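Local atomic coordinates of putative phosphomannomutase (Thermus thermophilus, PDB entry 1TUO), a protein that probably interconverts sugar phosphates by moving a phosphoryl group within the sugar, as a magnesium-dependent enzyme of the phosphohexose mutase family. Residues 89-98 with 156-164. Sequence-based numbering, arbitrary orientation.
Sequences PLLSFAVRHL and LREAYFEAL
Leu156, at the N-cap position of helix 157-165, lays its side chain against Ala94 and Leu98 of helix 88-97 and the turn after it. The two helices cross almost at right angles (89°), their axes 10.1 Å apart at closest approach. In this phosphohexomutase, built of alpha/beta/alpha domains, helix 88-97 packs on strand 50-55 of the first sheet. Helix 157-165 follows strand 152-154 of that sheet and lies beside helix 192-199, so the contact is probably at the passage from the first domain to the second. The contact is apolar. Leu156 CD1 sits 3.6 Å from Ala94 CB and also meets Leu98 CD1, tip to tip. Its other methyl, CD2, lies near His97 ND1, a nitrogen that this contact buries and that has no partner in the model. Ala159 follows, about one turn along the helix. Its CB lies over a face of the His97 imidazole, a CH-pi contact 4.3 Å from the ring centroid, and also touches Phe93 CE2. Tyr160 CA lies over a face of the Phe93 ring. The Phe93 and Tyr160 rings are inclined at 56°, with Tyr160 CD1 close to Phe93 CG. With Leu90 CG anti to the backbone N (chi1 171°) and chi2 near +60°, CD1 comes 3.3 Å from Tyr160 CB, a tight fit. Leu90 CA lies over the rim of one face of the tyrosine ring and Leu164 CG over the rim of the opposite face. Tyr160 OH passes Pro89 CB at 3.7 Å and is hydrogen-bonded to Asp347. Ala163 CB lies 3.4 Å from Phe93 CE1. An alanine in place of Phe93 is likely to open a gap between the helices, leaving Tyr160 CA and the Ala163 methyl without the ring they pack on. The far end of that ring, Phe93 CZ, is 3.4 Å from Ala159 O.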
loop_
_atom_site.group_PDB
_atom_site.type_symbol
_atom_site.label_atom_id
_atom_site.label_comp_id
_atom_site.label_asym_id
_atom_site.label_seq_id
_atom_site.Cartn_x
_atom_site.Cartn_y
_atom_site.Cartn_z
ATOM N N PRO A 89 -0.640 -7.796 2.957
ATOM C CA PRO A 89 0.663 -8.464 2.839
ATOM C C PRO A 89 0.728 -9.859 3.463
ATOM O O PRO A 89 1.490 -10.702 2.993
ATOM C CB PRO A 89 1.632 -7.471 3.487
ATOM C CG PRO A 89 0.746 -6.629 4.388
ATOM C CD PRO A 89 -0.483 -6.455 3.542
ATOM N N LEU A 90 -0.055 -10.114 4.511
ATOM C CA LEU A 90 -0.051 -11.448 5.115
ATOM C C LEU A 90 -0.693 -12.432 4.126
ATOM O O LEU A 90 -0.234 -13.568 3.964
ATOM C CB LEU A 90 -0.828 -11.466 6.438
ATOM C CG LEU A 90 -1.085 -12.855 7.054
ATOM C CD1 LEU A 90 0.239 -13.589 7.226
ATOM C CD2 LEU A 90 -1.798 -12.712 8.399
ATOM N N LEU A 91 -1.761 -12.003 3.463
ATOM C CA LEU A 91 -2.408 -12.876 2.493
ATOM C C LEU A 91 -1.442 -13.151 1.341
ATOM O O LEU A 91 -1.276 -14.296 0.914
ATOM C CB LEU A 91 -3.707 -12.233 1.986
ATOM C CG LEU A 91 -4.580 -12.961 0.950
ATOM C CD1 LEU A 91 -4.016 -12.745 -0.445
ATOM C CD2 LEU A 91 -4.684 -14.443 1.288
ATOM N N SER A 92 -0.776 -12.111 0.851
ATOM C CA SER A 92 0.169 -12.294 -0.248
ATOM C C SER A 92 1.318 -13.199 0.190
ATOM O O SER A 92 1.787 -14.047 -0.571
ATOM C CB SER A 92 0.701 -10.943 -0.728
ATOM O OG SER A 92 -0.341 -10.179 -1.326
ATOM N N PHE A 93 1.763 -13.032 1.428
ATOM C CA PHE A 93 2.836 -13.872 1.944
ATOM C C PHE A 93 2.369 -15.327 2.000
ATOM O O PHE A 93 3.100 -16.242 1.615
ATOM C CB PHE A 93 3.230 -13.429 3.354
ATOM C CG PHE A 93 3.929 -14.503 4.144
ATOM C CD1 PHE A 93 5.257 -14.829 3.882
ATOM C CD2 PHE A 93 3.238 -15.224 5.110
ATOM C CE1 PHE A 93 5.886 -15.868 4.579
ATOM C CE2 PHE A 93 3.853 -16.260 5.809
ATOM C CZ PHE A 93 5.183 -16.580 5.540
ATOM N N ALA A 94 1.149 -15.531 2.491
ATOM C CA ALA A 94 0.589 -16.871 2.620
ATOM C C ALA A 94 0.545 -17.587 1.275
ATOM O O ALA A 94 0.818 -18.783 1.183
ATOM C CB ALA A 94 -0.806 -16.793 3.224
ATOM N N VAL A 95 0.199 -16.854 0.227
ATOM C CA VAL A 95 0.139 -17.453 -1.099
ATOM C C VAL A 95 1.490 -18.050 -1.488
ATOM O O VAL A 95 1.567 -19.181 -1.960
ATOM C CB VAL A 95 -0.268 -16.411 -2.157
ATOM C CG1 VAL A 95 -0.036 -16.969 -3.555
ATOM C CG2 VAL A 95 -1.739 -16.046 -1.975
ATOM N N ARG A 96 2.554 -17.285 -1.283
ATOM C CA ARG A 96 3.887 -17.745 -1.649
ATOM C C ARG A 96 4.385 -18.819 -0.680
ATOM O O ARG A 96 4.952 -19.838 -1.095
ATOM C CB ARG A 96 4.849 -16.555 -1.667
ATOM C CG ARG A 96 6.273 -16.886 -2.077
ATOM C CD ARG A 96 7.162 -15.659 -1.942
ATOM N NE ARG A 96 8.583 -15.983 -2.015
ATOM C CZ ARG A 96 9.140 -14.830 -2.429
ATOM N NH1 ARG A 96 8.640 -13.620 -2.608
ATOM N NH2 ARG A 96 10.459 -15.001 -2.313
ATOM N N HIS A 97 4.150 -18.598 0.608
ATOM C CA HIS A 97 4.590 -19.535 1.639
ATOM C C HIS A 97 3.959 -20.918 1.495
ATOM O O HIS A 97 4.621 -21.939 1.709
ATOM C CB HIS A 97 4.278 -18.964 3.023
ATOM C CG HIS A 97 4.864 -19.753 4.153
ATOM N ND1 HIS A 97 4.108 -20.573 4.963
ATOM C CD2 HIS A 97 6.136 -19.841 4.611
ATOM C CE1 HIS A 97 4.887 -21.127 5.874
ATOM N NE2 HIS A 97 6.123 -20.700 5.683
ATOM N N LEU A 98 2.682 -20.954 1.133
ATOM C CA LEU A 98 1.971 -22.219 0.968
ATOM C C LEU A 98 2.066 -22.788 -0.445
ATOM O O LEU A 98 1.457 -23.820 -0.751
ATOM C CB LEU A 98 0.499 -22.042 1.356
ATOM C CG LEU A 98 0.240 -21.692 2.824
ATOM C CD1 LEU A 98 -1.251 -21.519 3.050
ATOM C CD2 LEU A 98 0.785 -22.803 3.724
ATOM N N LEU A 156 -1.553 -17.957 9.934
ATOM C CA LEU A 156 -0.154 -17.907 9.509
ATOM C C LEU A 156 0.606 -16.696 10.026
ATOM O O LEU A 156 1.657 -16.339 9.492
ATOM C CB LEU A 156 -0.067 -17.939 7.978
ATOM C CG LEU A 156 -0.146 -19.333 7.354
ATOM C CD1 LEU A 156 -0.190 -19.231 5.846
ATOM C CD2 LEU A 156 1.059 -20.148 7.800
ATOM N N ARG A 157 0.078 -16.075 11.070
ATOM C CA ARG A 157 0.706 -14.902 11.647
ATOM C C ARG A 157 2.158 -15.166 12.047
ATOM O O ARG A 157 3.056 -14.406 11.686
ATOM C CB ARG A 157 -0.097 -14.433 12.858
ATOM C CG ARG A 157 0.406 -13.146 13.453
ATOM C CD ARG A 157 -0.488 -12.661 14.573
ATOM N NE ARG A 157 -1.845 -12.402 14.106
ATOM C CZ ARG A 157 -2.664 -11.525 14.671
ATOM N NH1 ARG A 157 -2.255 -10.826 15.722
ATOM N NH2 ARG A 157 -3.888 -11.345 14.191
ATOM N N GLU A 158 2.387 -16.249 12.785
ATOM C CA GLU A 158 3.735 -16.581 13.229
ATOM C C GLU A 158 4.704 -16.734 12.066
ATOM O O GLU A 158 5.823 -16.223 12.115
ATOM C CB GLU A 158 3.720 -17.872 14.052
ATOM C CG GLU A 158 3.072 -17.743 15.422
ATOM C CD GLU A 158 3.868 -16.871 16.375
ATOM O OE1 GLU A 158 3.786 -15.628 16.266
ATOM O OE2 GLU A 158 4.584 -17.432 17.234
ATOM N N ALA A 159 4.279 -17.436 11.019
ATOM C CA ALA A 159 5.139 -17.638 9.858
ATOM C C ALA A 159 5.433 -16.304 9.175
ATOM O O ALA A 159 6.536 -16.088 8.673
ATOM C CB ALA A 159 4.479 -18.601 8.874
ATOM N N TYR A 160 4.440 -15.420 9.152
ATOM C CA TYR A 160 4.606 -14.101 8.548
ATOM C C TYR A 160 5.654 -13.320 9.340
ATOM O O TYR A 160 6.503 -12.642 8.762
ATOM C CB TYR A 160 3.270 -13.354 8.549
ATOM C CG TYR A 160 3.340 -11.928 8.030
ATOM C CD1 TYR A 160 3.784 -11.648 6.730
ATOM C CD2 TYR A 160 2.962 -10.858 8.839
ATOM C CE1 TYR A 160 3.849 -10.326 6.255
ATOM C CE2 TYR A 160 3.021 -9.543 8.376
ATOM C CZ TYR A 160 3.467 -9.283 7.089
ATOM O OH TYR A 160 3.541 -7.974 6.653
ATOM N N PHE A 161 5.596 -13.421 10.663
ATOM C CA PHE A 161 6.560 -12.724 11.506
ATOM C C PHE A 161 7.965 -13.260 11.245
ATOM O O PHE A 161 8.931 -12.497 11.187
ATOM C CB PHE A 161 6.205 -12.885 12.989
ATOM C CG PHE A 161 4.945 -12.165 13.403
ATOM C CD1 PHE A 161 4.576 -10.963 12.801
ATOM C CD2 PHE A 161 4.147 -12.673 14.421
ATOM C CE1 PHE A 161 3.430 -10.282 13.209
ATOM C CE2 PHE A 161 3.000 -12.000 14.838
ATOM C CZ PHE A 161 2.641 -10.800 14.229
ATOM N N GLU A 162 8.080 -14.576 11.087
ATOM C CA GLU A 162 9.376 -15.183 10.812
ATOM C C GLU A 162 9.933 -14.686 9.486
ATOM O O GLU A 162 11.137 -14.487 9.344
ATOM C CB GLU A 162 9.260 -16.709 10.786
ATOM C CG GLU A 162 9.276 -17.336 12.162
ATOM C CD GLU A 162 10.597 -17.102 12.878
ATOM O OE1 GLU A 162 10.589 -16.484 13.962
ATOM O OE2 GLU A 162 11.643 -17.535 12.352
ATOM N N ALA A 163 9.052 -14.493 8.512
ATOM C CA ALA A 163 9.476 -14.007 7.207
ATOM C C ALA A 163 9.984 -12.571 7.336
ATOM O O ALA A 163 11.014 -12.220 6.758
ATOM C CB ALA A 163 8.316 -14.069 6.225
ATOM N N LEU A 164 9.254 -11.752 8.094
ATOM C CA LEU A 164 9.630 -10.354 8.304
ATOM C C LEU A 164 11.008 -10.260 8.944
ATOM O O LEU A 164 11.855 -9.478 8.509
ATOM C CB LEU A 164 8.608 -9.649 9.206
ATOM C CG LEU A 164 7.230 -9.340 8.610
ATOM C CD1 LEU A 164 6.332 -8.736 9.675
ATOM C CD2 LEU A 164 7.384 -8.380 7.432
#